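Local structure of polyhedrin (Operophtera brumata cypovirus 19, 5A99) at residues I33-V38 and F187-A192; I114-V119 and E165-Y170. The protein builds the microcrystalline polyhedra, the occlusion bodies that probably enclose and protect virus particles of this insect cypovirus outside the host. All coordinates share one frame; numbering follows the deposited sequence.

Contact 1. Residues I33-V38 and F187-A192; sequences IYAHLV and FAVQRA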
ATOM      1  N   ILE A  33       9.966  14.929  -4.872  1.00  9.86           N
ATOM      2  CA  ILE A  33      10.906  14.677  -3.799  1.00 10.84           C
ATOM      3  C   ILE A  33      11.176  13.184  -3.838  1.00 12.35           C
ATOM      4  O   ILE A  33      10.317  12.382  -4.250  1.00  8.84           O
ATOM      5  CB  ILE A  33      10.412  15.139  -2.403  1.00 10.05           C
ATOM      6  CG1 ILE A  33       9.049  14.546  -2.079  1.00 13.63           C
ATOM      7  CG2 ILE A  33      10.361  16.649  -2.335  1.00 12.81           C
ATOM      8  CD1 ILE A  33       8.558  14.894  -0.676  1.00 12.13           C
ATOM      9  N   TYR A  34      12.389  12.826  -3.444  1.00 11.32           N
ATOM     10  CA  TYR A  34      12.855  11.453  -3.552  1.00 11.00           C
ATOM     11  C   TYR A  34      13.393  10.977  -2.217  1.00 12.61           C
ATOM     12  O   TYR A  34      14.017  11.735  -1.463  1.00  9.91           O
ATOM     13  CB  TYR A  34      13.941  11.318  -4.635  1.00 10.09           C
ATOM     14  CG  TYR A  34      13.471  11.701  -6.007  1.00 10.27           C
ATOM     15  CD1 TYR A  34      12.744  10.810  -6.785  1.00 11.44           C
ATOM     16  CD2 TYR A  34      13.742  12.958  -6.529  1.00 14.28           C
ATOM     17  CE1 TYR A  34      12.301  11.161  -8.035  1.00 11.58           C
ATOM     18  CE2 TYR A  34      13.307  13.313  -7.778  1.00  7.89           C
ATOM     19  CZ  TYR A  34      12.598  12.408  -8.533  1.00 10.14           C
ATOM     20  OH  TYR A  34      12.162  12.767  -9.781  1.00  9.98           O
ATOM     21  N   ALA A  35      13.127   9.706  -1.943  1.00  9.05           N
ATOM     22  CA  ALA A  35      13.632   9.025  -0.768  1.00 10.74           C
ATOM     23  C   ALA A  35      14.165   7.655  -1.194  1.00  8.92           C
ATOM     24  O   ALA A  35      13.412   6.807  -1.679  1.00  9.53           O
ATOM     25  CB  ALA A  35      12.535   8.882   0.271  1.00  9.34           C
ATOM     26  N   HIS A  36      15.467   7.458  -1.018  1.00  6.19           N
ATOM     27  CA  HIS A  36      16.112   6.196  -1.360  1.00  9.35           C
ATOM     28  C   HIS A  36      16.505   5.447  -0.107  1.00  9.76           C
ATOM     29  O   HIS A  36      17.155   6.000   0.778  1.00  8.18           O
ATOM     30  CB  HIS A  36      17.373   6.431  -2.179  1.00  8.15           C
ATOM     31  CG  HIS A  36      17.125   6.661  -3.637  1.00 11.30           C
ATOM     32  ND1 HIS A  36      16.992   7.919  -4.174  1.00 11.08           N
ATOM     33  CD2 HIS A  36      17.010   5.793  -4.672  1.00 10.00           C
ATOM     34  CE1 HIS A  36      16.795   7.822  -5.477  1.00 11.28           C
ATOM     35  NE2 HIS A  36      16.790   6.541  -5.803  1.00  7.42           N
ATOM     36  N   LEU A  37      16.120   4.181  -0.043  1.00 11.69           N
ATOM     37  CA  LEU A  37      16.634   3.307   0.983  1.00 12.62           C
ATOM     38  C   LEU A  37      17.572   2.335   0.280  1.00 10.59           C
ATOM     39  O   LEU A  37      17.144   1.521  -0.543  1.00  9.28           O
ATOM     40  CB  LEU A  37      15.495   2.587   1.704  1.00  9.44           C
ATOM     41  CG  LEU A  37      15.914   1.589   2.786  1.00 14.40           C
ATOM     42  CD1 LEU A  37      16.866   2.216   3.792  1.00 13.84           C
ATOM     43  CD2 LEU A  37      14.670   1.022   3.490  1.00 14.74           C
ATOM     44  N   VAL A  38      18.858   2.468   0.572  1.00 12.52           N
ATOM     45  CA  VAL A  38      19.876   1.662  -0.081  1.00 12.20           C
ATOM     46  C   VAL A  38      20.374   0.636   0.914  1.00 12.14           C
ATOM     47  O   VAL A  38      20.844   0.983   1.995  1.00 12.41           O
ATOM     48  CB  VAL A  38      21.056   2.514  -0.548  1.00 10.69           C
ATOM     49  CG1 VAL A  38      22.096   1.646  -1.312  1.00  8.29           C
ATOM     50  CG2 VAL A  38      20.563   3.658  -1.390  1.00  8.97           C
ATOM     51  N   PHE A 187       9.977   5.361   7.201  1.00 11.39           N
ATOM     52  CA  PHE A 187      10.423   6.738   7.019  1.00 10.45           C
ATOM     53  C   PHE A 187       9.350   7.633   6.391  1.00  8.93           C
ATOM     54  O   PHE A 187       8.327   7.164   5.884  1.00 12.21           O
ATOM     55  CB  PHE A 187      11.748   6.800   6.243  1.00  9.67           C
ATOM     56  CG  PHE A 187      11.676   6.227   4.861  1.00 11.21           C
ATOM     57  CD1 PHE A 187      11.094   6.941   3.829  1.00  9.73           C
ATOM     58  CD2 PHE A 187      12.212   4.982   4.587  1.00  9.33           C
ATOM     59  CE1 PHE A 187      11.031   6.422   2.547  1.00 10.69           C
ATOM     60  CE2 PHE A 187      12.164   4.459   3.309  1.00  7.89           C
ATOM     61  CZ  PHE A 187      11.564   5.178   2.288  1.00  8.93           C
ATOM     62  N   ALA A 188       9.578   8.931   6.493  1.00 10.14           N
ATOM     63  CA  ALA A 188       8.666   9.915   5.944  1.00  7.92           C
ATOM     64  C   ALA A 188       9.428  11.178   5.642  1.00  9.20           C
ATOM     65  O   ALA A 188      10.441  11.488   6.276  1.00 10.86           O
ATOM     66  CB  ALA A 188       7.559  10.214   6.905  1.00  9.09           C
ATOM     67  N   VAL A 189       8.921  11.904   4.660  1.00  9.78           N
ATOM     68  CA  VAL A 189       9.438  13.209   4.328  1.00 10.61           C
ATOM     69  C   VAL A 189       8.430  13.908   3.416  1.00  8.50           C
ATOM     70  O   VAL A 189       7.814  13.266   2.568  1.00  8.53           O
ATOM     71  CB  VAL A 189      10.824  13.111   3.650  1.00  8.71           C
ATOM     72  CG1 VAL A 189      10.793  12.182   2.452  1.00 10.83           C
ATOM     73  CG2 VAL A 189      11.320  14.491   3.251  1.00 11.10           C
ATOM     74  N   GLN A 190       8.261  15.216   3.607  1.00  7.87           N
ATOM     75  CA  GLN A 190       7.397  16.015   2.743  1.00  9.36           C
ATOM     76  C   GLN A 190       8.228  17.115   2.103  1.00 10.64           C
ATOM     77  O   GLN A 190       9.336  17.433   2.576  1.00  9.22           O
ATOM     78  CB  GLN A 190       6.233  16.633   3.544  1.00  9.38           C
ATOM     79  CG  GLN A 190       6.669  17.651   4.567  1.00 11.70           C
ATOM     80  CD  GLN A 190       5.509  18.407   5.212  1.00 16.97           C
ATOM     81  OE1 GLN A 190       4.332  18.151   4.931  1.00 11.80           O
ATOM     82  NE2 GLN A 190       5.845  19.359   6.082  1.00 14.34           N
ATOM     83  N   ARG A 191       7.701  17.712   1.038  1.00 16.49           N
ATOM     84  CA  ARG A 191       8.389  18.834   0.416  1.00 14.93           C
ATOM     85  C   ARG A 191       8.239  20.038   1.325  1.00 13.60           C
ATOM     86  O   ARG A 191       7.246  20.155   2.050  1.00  9.11           O
ATOM     87  CB  ARG A 191       7.855  19.155  -0.991  1.00 17.56           C
ATOM     88  CG  ARG A 191       6.655  20.093  -1.053  1.00 15.55           C
ATOM     89  CD  ARG A 191       6.415  20.655  -2.479  1.00 15.46           C
ATOM     90  NE  ARG A 191       6.732  19.698  -3.541  1.00 16.36           N
ATOM     91  CZ  ARG A 191       7.799  19.783  -4.333  1.00  9.68           C
ATOM     92  NH1 ARG A 191       8.654  20.791  -4.212  1.00 11.95           N
ATOM     93  NH2 ARG A 191       8.015  18.867  -5.248  1.00 12.65           N
ATOM     94  N   ALA A 192       9.226  20.925   1.273  1.00 12.30           N
ATOM     95  CA  ALA A 192       9.215  22.151   2.056  1.00 13.77           C
ATOM     96  C   ALA A 192       8.059  23.059   1.653  1.00 13.58           C
ATOM     97  O   ALA A 192       7.805  23.278   0.475  1.00 14.30           O
ATOM     98  CB  ALA A 192      10.537  22.892   1.874  1.00 14.30           C
TER
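Ala35 and Leu37 of one strand meet the ring of Phe187 on another, apolar side chain against apolar side chain. The ring spans two neighbours on the same face of 33-38: its CE1 lies 3.7 Å from Ala35 CB, while CE2 lies 4.1 Å from Leu37 CB. The small Ala35 also receives Val189, whose CG1 comes within 4.3 Å of Ala35 CB.

Ile33 works differently, packing largely on backbone. Its CD1 approaches the peptide joining Gln190 to Arg191, at 3.4 Å from Arg191 N, and its CG2 touches Arg191 CB at 3.8 Å. CG2 also lies over one face of the Arg191 guanidinium, a group fixed by hydrogen bonds to Pro54 O, Gln26 O and Ser31 OG.

Ile57 of strand 56-61 packs against Ile33, Ala35 and Phe187. With the axes of 33-38 and 187-190 8.1 Å apart at their closest and running 163° from parallel, the geometry is that of two beta sheets packed face to face, as in the beta sandwich at the centre of cypovirus polyhedrins.

Contact 2. Residues I114-V119 and E165-Y170; sequences IVQGDV and EMAWSY
An antiparallel beta ladder joins strands 110-116 and 164-173, neighbours in the larger sheet of the polyhedrin. On its other edge strand 164-173 pairs with 157-161, where Met166 and Ala167 both face Ile159 in a classic beta bulge. Val115 and Trp168 form the hydrogen-bonded pair: Val115 N donates to Trp168 O at 3.0 Å, and Trp168 N returns a bond to Val115 O at 2.8 Å. Non-hydrogen-bonded pairs flank it, Ile114 with Ser169 and Gln116 with Ala167. A third bond, from Gly117 N to Met166 O, continues the ladder just past the last bridge and is nearly straight at the hydrogen (168°).

On the face of Gln116 and Ala167, the two CB atoms lie 3.8 Å apart. Gln116 CG, anti to its backbone N (chi1 178°), rests 3.3 Å from Met166 O, and beyond it the extended chain reaches the backbone of Gln237 and Leu239, which satisfies its amide.

The opposite face belongs to Val115 and Trp168. Val115 CG2 packs on Trp168 CB, their side chains crossing at about a right angle. As the chain leaves the strand and turns at Asp118, the centre of an inverse gamma turn, Val119 comes back beside the indole, its CG2 3.7 Å from Trp168 CZ3. That same CZ3 meets Gly117 O at 3.5 Å, the carbonyl oxygen lying at the ring edge, in its plane.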
ATOM      1  N   ILE A 114      18.720   8.382   1.704  1.00 10.42           N
ATOM      2  CA  ILE A 114      18.926   9.652   1.019  1.00 10.02           C
ATOM      3  C   ILE A 114      17.611  10.287   0.606  1.00 10.19           C
ATOM      4  O   ILE A 114      16.777   9.662  -0.058  1.00  6.62           O
ATOM      5  CB  ILE A 114      19.805   9.498  -0.252  1.00 15.26           C
ATOM      6  CG1 ILE A 114      21.107   8.768   0.083  1.00 13.16           C
ATOM      7  CG2 ILE A 114      20.122  10.869  -0.860  1.00 13.64           C
ATOM      8  CD1 ILE A 114      21.746   8.121  -1.106  1.00 13.85           C
ATOM      9  N   VAL A 115      17.436  11.539   1.014  1.00  8.86           N
ATOM     10  CA  VAL A 115      16.305  12.344   0.592  1.00  8.18           C
ATOM     11  C   VAL A 115      16.842  13.447  -0.310  1.00  8.14           C
ATOM     12  O   VAL A 115      17.903  14.006  -0.061  1.00  9.86           O
ATOM     13  CB  VAL A 115      15.543  12.945   1.789  1.00 14.47           C
ATOM     14  CG1 VAL A 115      14.920  11.828   2.622  1.00  6.84           C
ATOM     15  CG2 VAL A 115      16.461  13.814   2.636  1.00 12.40           C
ATOM     16  N   GLN A 116      16.123  13.706  -1.390  1.00  9.81           N
ATOM     17  CA  GLN A 116      16.546  14.670  -2.393  1.00  8.88           C
ATOM     18  C   GLN A 116      15.357  15.454  -2.918  1.00  6.81           C
ATOM     19  O   GLN A 116      14.264  14.914  -3.065  1.00 10.89           O
ATOM     20  CB  GLN A 116      17.238  13.957  -3.556  1.00  8.39           C
ATOM     21  CG  GLN A 116      17.676  14.895  -4.672  1.00  8.83           C
ATOM     22  CD  GLN A 116      18.363  14.159  -5.833  1.00 11.71           C
ATOM     23  OE1 GLN A 116      19.172  13.258  -5.621  1.00 17.77           O
ATOM     24  NE2 GLN A 116      18.050  14.559  -7.059  1.00 16.47           N
ATOM     25  N   GLY A 117      15.595  16.724  -3.217  1.00  9.26           N
ATOM     26  CA  GLY A 117      14.557  17.638  -3.640  1.00 10.65           C
ATOM     27  C   GLY A 117      14.465  18.779  -2.652  1.00 13.58           C
ATOM     28  O   GLY A 117      15.324  18.904  -1.772  1.00 12.33           O
ATOM     29  N   ASP A 118      13.442  19.621  -2.807  1.00  9.80           N
ATOM     30  CA  ASP A 118      13.215  20.709  -1.870  1.00 15.87           C
ATOM     31  C   ASP A 118      12.493  20.116  -0.678  1.00 17.88           C
ATOM     32  O   ASP A 118      11.282  20.290  -0.507  1.00 10.00           O
ATOM     33  CB  ASP A 118      12.378  21.827  -2.502  1.00 12.30           C
ATOM     34  CG  ASP A 118      12.223  23.020  -1.586  1.00 17.06           C
ATOM     35  OD1 ASP A 118      13.151  23.269  -0.790  1.00 16.85           O
ATOM     36  OD2 ASP A 118      11.178  23.703  -1.658  1.00 18.98           O
ATOM     37  N   VAL A 119      13.231  19.380   0.141  1.00 15.87           N
ATOM     38  CA  VAL A 119      12.593  18.676   1.236  1.00 18.25           C
ATOM     39  C   VAL A 119      12.497  19.549   2.484  1.00 11.65           C
ATOM     40  O   VAL A 119      13.344  20.412   2.742  1.00 11.41           O
ATOM     41  CB  VAL A 119      13.316  17.350   1.580  1.00 20.08           C
ATOM     42  CG1 VAL A 119      13.516  16.514   0.341  1.00 20.31           C
ATOM     43  CG2 VAL A 119      14.621  17.611   2.240  1.00 12.87           C
ATOM     44  N   GLU A 165      23.026  22.610  -1.680  1.00 15.58           N
ATOM     45  CA  GLU A 165      22.608  21.427  -0.950  1.00 16.54           C
ATOM     46  C   GLU A 165      21.293  20.975  -1.569  1.00 13.82           C
ATOM     47  O   GLU A 165      20.296  21.688  -1.511  1.00 16.36           O
ATOM     48  CB  GLU A 165      22.448  21.729   0.549  1.00 20.82           C
ATOM     49  CG  GLU A 165      23.774  22.043   1.255  1.00 21.80           C
ATOM     50  CD  GLU A 165      23.610  22.365   2.731  1.00 27.51           C
ATOM     51  OE1 GLU A 165      22.469  22.660   3.146  1.00 24.64           O
ATOM     52  OE2 GLU A 165      24.625  22.329   3.468  1.00 21.03           O
ATOM     53  N   MET A 166      21.288  19.803  -2.190  1.00 13.39           N
ATOM     54  CA  MET A 166      20.072  19.325  -2.826  1.00 10.50           C
ATOM     55  C   MET A 166      19.693  17.891  -2.450  1.00  9.26           C
ATOM     56  O   MET A 166      18.617  17.399  -2.822  1.00  8.17           O
ATOM     57  CB  MET A 166      20.179  19.509  -4.340  1.00 17.04           C
ATOM     58  CG  MET A 166      20.415  20.977  -4.732  1.00 17.51           C
ATOM     59  SD  MET A 166      19.942  21.424  -6.413  1.00 29.27           S
ATOM     60  CE  MET A 166      20.080  19.846  -7.197  1.00 22.40           C
ATOM     61  N   ALA A 167      20.555  17.230  -1.687  1.00 11.10           N
ATOM     62  CA  ALA A 167      20.229  15.917  -1.152  1.00  9.10           C
ATOM     63  C   ALA A 167      20.923  15.726   0.189  1.00  9.77           C
ATOM     64  O   ALA A 167      21.934  16.367   0.469  1.00 12.29           O
ATOM     65  CB  ALA A 167      20.630  14.844  -2.123  1.00  9.41           C
ATOM     66  N   TRP A 168      20.367  14.842   1.012  1.00  9.04           N
ATOM     67  CA  TRP A 168      20.883  14.594   2.343  1.00 11.37           C
ATOM     68  C   TRP A 168      20.976  13.092   2.640  1.00 13.12           C
ATOM     69  O   TRP A 168      20.046  12.311   2.354  1.00 11.46           O
ATOM     70  CB  TRP A 168      19.998  15.300   3.368  1.00 11.49           C
ATOM     71  CG  TRP A 168      20.017  16.784   3.227  1.00 12.30           C
ATOM     72  CD1 TRP A 168      20.751  17.663   3.970  1.00 14.79           C
ATOM     73  CD2 TRP A 168      19.282  17.578   2.280  1.00  9.85           C
ATOM     74  NE1 TRP A 168      20.517  18.947   3.551  1.00 16.59           N
ATOM     75  CE2 TRP A 168      19.620  18.926   2.517  1.00 16.10           C
ATOM     76  CE3 TRP A 168      18.378  17.281   1.260  1.00 13.64           C
ATOM     77  CZ2 TRP A 168      19.082  19.976   1.774  1.00 16.85           C
ATOM     78  CZ3 TRP A 168      17.851  18.321   0.517  1.00 15.55           C
ATOM     79  CH2 TRP A 168      18.204  19.653   0.778  1.00 15.91           C
ATOM     80  N   SER A 169      22.097  12.700   3.237  1.00 12.88           N
ATOM     81  CA  SER A 169      22.408  11.293   3.429  1.00 13.34           C
ATOM     82  C   SER A 169      22.641  10.891   4.882  1.00 12.43           C
ATOM     83  O   SER A 169      23.335  11.576   5.638  1.00 10.73           O
ATOM     84  CB  SER A 169      23.642  10.941   2.601  1.00 13.80           C
ATOM     85  OG  SER A 169      24.187   9.707   3.003  1.00 10.05           O
ATOM     86  N   TYR A 170      22.076   9.744   5.235  1.00  8.03           N
ATOM     87  CA  TYR A 170      22.210   9.152   6.555  1.00 13.61           C
ATOM     88  C   TYR A 170      22.572   7.679   6.375  1.00 10.59           C
ATOM     89  O   TYR A 170      21.992   6.990   5.527  1.00  8.63           O
ATOM     90  CB  TYR A 170      20.883   9.284   7.301  1.00  7.42           C
ATOM     91  CG  TYR A 170      20.909   8.943   8.765  1.00  7.28           C
ATOM     92  CD1 TYR A 170      21.637   9.708   9.665  1.00 14.47           C
ATOM     93  CD2 TYR A 170      20.172   7.879   9.262  1.00  7.34           C
ATOM     94  CE1 TYR A 170      21.645   9.403  11.026  1.00 13.24           C
ATOM     95  CE2 TYR A 170      20.177   7.567  10.601  1.00  9.13           C
ATOM     96  CZ  TYR A 170      20.919   8.324  11.481  1.00 15.16           C
ATOM     97  OH  TYR A 170      20.914   8.011  12.822  1.00 13.66           O
TER

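The centres of the two contacts are about 8 Å apart, and strand 33-40 ties them together: it pairs along one edge with 110-116 in the six-stranded sheet and turns the face of Ile33, Ala35 and Leu37 to strand 184-190 of the three-stranded one. Contact 2 is thus lateral pairing within a sheet, contact 1 packing between sheets. Along the chain the order is 33-38, 114-119, 165-170, 187-192, so the second pair closes within the span of the first. Direct links include His36 N to Ile114 O (2.7 Å) and Ala192 N to Asp118 O (2.8 Å), both probable hydrogen bonds. Together the two contacts join distant parts of the sequence into one buried core for the crystal-building subunit.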